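Local coordinates for CBS domain-containing protein (Listeria monocytogenes, PDB 6XNU) that binds the second messenger c-di-AMP and controls (p)ppGpp and c-di-AMP homeostasis in Listeria monocytogenes, at the interface of chains A and B. Coordinates in Å, arbitrary orientation; residue numbers count along the deposited sequence, not the author numbering. Chains: chain A/B, CBS domain-containing protein.

Contacts 1 and 2 are neighbouring patches of one two-fold symmetric interface, with the centres of their C-alpha atoms about 10 Å apart. Helix 46-56 links them: in chain B its residues 51, 54 and 55 serve contact 1, while residues 47 and 50 serve contact 2 in both chains. Contact 1 sets this helix against helix 76-82 and the loop after it, and contact 2 lies round a phenylalanine pair from the two 3-10 helices 91-95. Contact 1 recurs with the chains exchanged. Together the patches probably help to join two CBS-domain subunits into a dimer of the kind common in this family.

Contact 1: the interface of chains A and B. Residues chain A 77, 80-81, 84; chain B 51, 54-55.
The hydroxyl oxygen OG1 of B:Thr54 faces the side chain of A:Thr80, with the methyl CG2 of A:Thr80 3.3 Å from it and CB close behind. This is a van der Waals approach of a hydroxyl to carbon: the two threonine side chains slant past each other, and their OG1 atoms do not meet. Within its own helix, OG1 of B:Thr54 lies 2.7 Å from the carbonyl O of B:Leu50, one turn back, a polar neighbour that may fix its rotation. The B:Thr54 methyl CG2, placed opposite the backbone N by the rotation about CA-CB (OG1 at -61°), is carried the other way, onto the backbone of helix 76-82. There it lies 3.5 Å from N of A:Asp81 and 3.7 Å from the carbonyl O of A:Ala77, so one small branched side chain fits against a full helical turn. A:Asp81 offers its backbone and CB here; its carboxylate is turned aside, with OD1 6.2 Å from NZ of B:Lys55. Such opposite charges might attract weakly without touching. Past the end of that helix, A:Leu84 reaches across with CD1. This methyl lies across the outer end of B:Lys55, 3.9 Å from the amine NZ and about as near to CE and CD; the lysine chain, bent at chi2, chi3 and chi4, turns that end towards it. The same methyl meets CD1 of B:Leu51 at 4.1 Å. The patch fits helix 46-56 of one subunit against helix 76-82 of the other, and probably helps set how the two are turned against each other.

Contact 2: the interface of chains A and B. Residues chain A 47, 50, 91, 94; chain B 47, 50, 91, 94.
The 3-10 helices 91-95 of the two chains meet near the two-fold axis, where A:Phe91 and B:Phe91 lay their rings face to face. The ring planes are only 8° apart and the centroids 4.3 Å, so the stack is parallel but slipped: each CD1 sits over the rim of the partner ring, and the two CD1 atoms come within 3.3 Å of each other. In both chains CG stands opposite the carbonyl carbon, at chi1 -60° in A:Phe91 and -66° in B:Phe91, which sends each ring out from its short helix and over its twin. One turn on, the leucine of each chain reaches the partner's ring. CD1 of B:Leu94 approaches CZ, the para carbon of A:Phe91, at 3.4 Å, and CD1 of A:Leu94 does the same to CZ of B:Phe91 at 3.5 Å. Each of these methyls lies on the side of the ring that the other phenylalanine covers, just beyond the rim, so stack and methyl share one face. Farther out, helix 46-56 adds a leucine at the rim of each ring: CD2 of A:Leu50 is 4.1 Å from CZ of B:Phe91, whereas B:Leu50, turned differently, brings its other branch, CD1, near CZ of A:Phe91. The patch is a small aromatic and aliphatic cluster in which each subunit receives the other's phenylalanine, an exchange that probably helps to hold the two together.

Contact 1: the interface of chains A and B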
loop_
_atom_site.group_PDB
_atom_site.type_symbol
_atom_site.label_atom_id
_atom_site.label_comp_id
_atom_site.label_asym_id
_atom_site.label_seq_id
_atom_site.Cartn_x
_atom_site.Cartn_y
_atom_site.Cartn_z
ATOM N N ALA A 77 7.549 5.243 3.914
ATOM C CA ALA A 77 7.448 6.692 3.765
ATOM C C ALA A 77 7.688 7.395 5.094
ATOM O O ALA A 77 8.345 8.438 5.139
ATOM C CB ALA A 77 6.085 7.080 3.198
ATOM N N THR A 80 11.558 7.196 5.671
ATOM C CA THR A 80 12.386 8.024 4.794
ATOM C C THR A 80 12.147 9.508 5.047
ATOM O O THR A 80 13.080 10.316 4.956
ATOM C CB THR A 80 12.115 7.678 3.331
ATOM O OG1 THR A 80 12.307 6.272 3.139
ATOM C CG2 THR A 80 13.071 8.437 2.420
ATOM N N ASP A 81 10.904 9.889 5.347
ATOM C CA ASP A 81 10.628 11.278 5.693
ATOM C C ASP A 81 11.472 11.716 6.885
ATOM O O ASP A 81 11.989 12.840 6.913
ATOM C CB ASP A 81 9.140 11.458 5.987
ATOM C CG ASP A 81 8.822 12.818 6.570
ATOM O OD1 ASP A 81 8.567 13.758 5.792
ATOM O OD2 ASP A 81 8.832 12.947 7.813
ATOM N N LEU A 84 14.976 12.830 5.710
ATOM C CA LEU A 84 15.081 13.794 4.618
ATOM C C LEU A 84 15.841 15.015 5.129
ATOM O O LEU A 84 15.318 15.786 5.940
ATOM C CB LEU A 84 13.701 14.188 4.102
ATOM C CG LEU A 84 12.957 13.221 3.177
ATOM C CD1 LEU A 84 11.862 13.951 2.413
ATOM C CD2 LEU A 84 13.885 12.497 2.212
ATOM N N LEU B 51 12.502 10.069 -3.234
ATOM C CA LEU B 51 12.071 11.391 -2.788
ATOM C C LEU B 51 10.619 11.652 -3.179
ATOM O O LEU B 51 9.804 12.071 -2.346
ATOM C CB LEU B 51 12.991 12.465 -3.373
ATOM C CG LEU B 51 12.594 13.909 -3.091
ATOM C CD1 LEU B 51 12.689 14.198 -1.598
ATOM C CD2 LEU B 51 13.455 14.885 -3.905
ATOM N N THR B 54 8.201 9.394 -1.175
ATOM C CA THR B 54 8.088 9.764 0.231
ATOM C C THR B 54 7.170 10.967 0.424
ATOM O O THR B 54 6.369 11.002 1.367
ATOM C CB THR B 54 9.488 10.029 0.785
ATOM O OG1 THR B 54 10.258 8.824 0.656
ATOM C CG2 THR B 54 9.416 10.415 2.261
ATOM N N LYS B 55 7.245 11.950 -0.474
ATOM C CA LYS B 55 6.448 13.162 -0.323
ATOM C C LYS B 55 5.023 13.046 -0.857
ATOM O O LYS B 55 4.162 13.831 -0.445
ATOM C CB LYS B 55 7.135 14.333 -1.026
ATOM C CG LYS B 55 8.404 14.796 -0.330
ATOM C CD LYS B 55 8.127 15.145 1.122
ATOM C CE LYS B 55 8.836 16.430 1.517
ATOM N NZ LYS B 55 9.891 16.799 0.531
#

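Contact 2: the interface of chains A and B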
loop_
_atom_site.group_PDB
_atom_site.type_symbol
_atom_site.label_atom_id
_atom_site.label_comp_id
_atom_site.label_asym_id
_atom_site.label_seq_id
_atom_site.Cartn_x
_atom_site.Cartn_y
_atom_site.Cartn_z
ATOM N N GLU A 47 16.770 0.997 10.067
ATOM C CA GLU A 47 17.361 0.141 9.045
ATOM C C GLU A 47 16.759 -1.258 9.102
ATOM O O GLU A 47 16.400 -1.831 8.065
ATOM C CB GLU A 47 18.886 0.100 9.200
ATOM C CG GLU A 47 19.563 -0.993 8.369
ATOM C CD GLU A 47 20.717 -0.483 7.517
ATOM O OE1 GLU A 47 21.310 0.558 7.872
ATOM O OE2 GLU A 47 21.034 -1.132 6.492
ATOM N N LEU A 50 13.224 -1.109 7.685
ATOM C CA LEU A 50 13.201 -1.013 6.230
ATOM C C LEU A 50 13.393 -2.383 5.593
ATOM O O LEU A 50 12.754 -2.712 4.582
ATOM C CB LEU A 50 14.287 -0.036 5.768
ATOM C CG LEU A 50 13.977 0.979 4.675
ATOM C CD1 LEU A 50 12.634 1.688 4.874
ATOM C CD2 LEU A 50 15.126 1.991 4.622
ATOM N N PHE A 91 20.673 8.460 4.844
ATOM C CA PHE A 91 20.537 7.036 5.137
ATOM C C PHE A 91 21.407 6.590 6.307
ATOM O O PHE A 91 21.092 5.581 6.948
ATOM C CB PHE A 91 20.880 6.208 3.896
ATOM C CG PHE A 91 19.994 6.486 2.712
ATOM C CD1 PHE A 91 18.664 6.097 2.721
ATOM C CD2 PHE A 91 20.490 7.137 1.594
ATOM C CE1 PHE A 91 17.848 6.346 1.634
ATOM C CE2 PHE A 91 19.680 7.394 0.504
ATOM C CZ PHE A 91 18.358 7.002 0.524
ATOM N N LEU A 94 19.600 5.993 9.718
ATOM C CA LEU A 94 18.651 4.903 9.951
ATOM C C LEU A 94 19.114 4.014 11.093
ATOM O O LEU A 94 18.297 3.502 11.867
ATOM C CB LEU A 94 18.476 4.075 8.679
ATOM C CG LEU A 94 17.888 4.831 7.499
ATOM C CD1 LEU A 94 18.072 4.037 6.224
ATOM C CD2 LEU A 94 16.417 5.093 7.762
ATOM N N GLU B 47 17.129 7.390 -6.353
ATOM C CA GLU B 47 17.136 8.411 -5.314
ATOM C C GLU B 47 16.001 9.400 -5.525
ATOM O O GLU B 47 15.268 9.742 -4.588
ATOM C CB GLU B 47 18.477 9.141 -5.322
ATOM C CG GLU B 47 19.399 8.753 -4.227
ATOM C CD GLU B 47 20.367 9.865 -3.927
ATOM O OE1 GLU B 47 20.399 10.318 -2.766
ATOM O OE2 GLU B 47 21.064 10.308 -4.870
ATOM N N LEU B 50 12.638 7.743 -4.795
ATOM C CA LEU B 50 12.376 7.634 -3.358
ATOM C C LEU B 50 11.905 8.961 -2.780
ATOM O O LEU B 50 11.023 8.994 -1.913
ATOM C CB LEU B 50 13.635 7.158 -2.629
ATOM C CG LEU B 50 13.844 5.659 -2.442
ATOM C CD1 LEU B 50 15.023 5.427 -1.496
ATOM C CD2 LEU B 50 12.588 4.957 -1.910
ATOM N N PHE B 91 22.788 1.677 -0.124
ATOM C CA PHE B 91 22.114 2.916 -0.512
ATOM C C PHE B 91 22.895 3.689 -1.566
ATOM O O PHE B 91 22.300 4.427 -2.358
ATOM C CB PHE B 91 21.877 3.797 0.719
ATOM C CG PHE B 91 20.904 3.213 1.702
ATOM C CD1 PHE B 91 19.548 3.178 1.413
ATOM C CD2 PHE B 91 21.341 2.704 2.914
ATOM C CE1 PHE B 91 18.640 2.642 2.312
ATOM C CE2 PHE B 91 20.440 2.165 3.822
ATOM C CZ PHE B 91 19.088 2.138 3.519
ATOM N N LEU B 94 21.600 3.738 -5.210
ATOM C CA LEU B 94 20.367 4.385 -5.657
ATOM C C LEU B 94 20.632 5.348 -6.803
ATOM O O LEU B 94 19.796 5.500 -7.699
ATOM C CB LEU B 94 19.708 5.130 -4.506
ATOM C CG LEU B 94 19.193 4.212 -3.412
ATOM C CD1 LEU B 94 18.856 5.023 -2.180
ATOM C CD2 LEU B 94 17.989 3.442 -3.921
#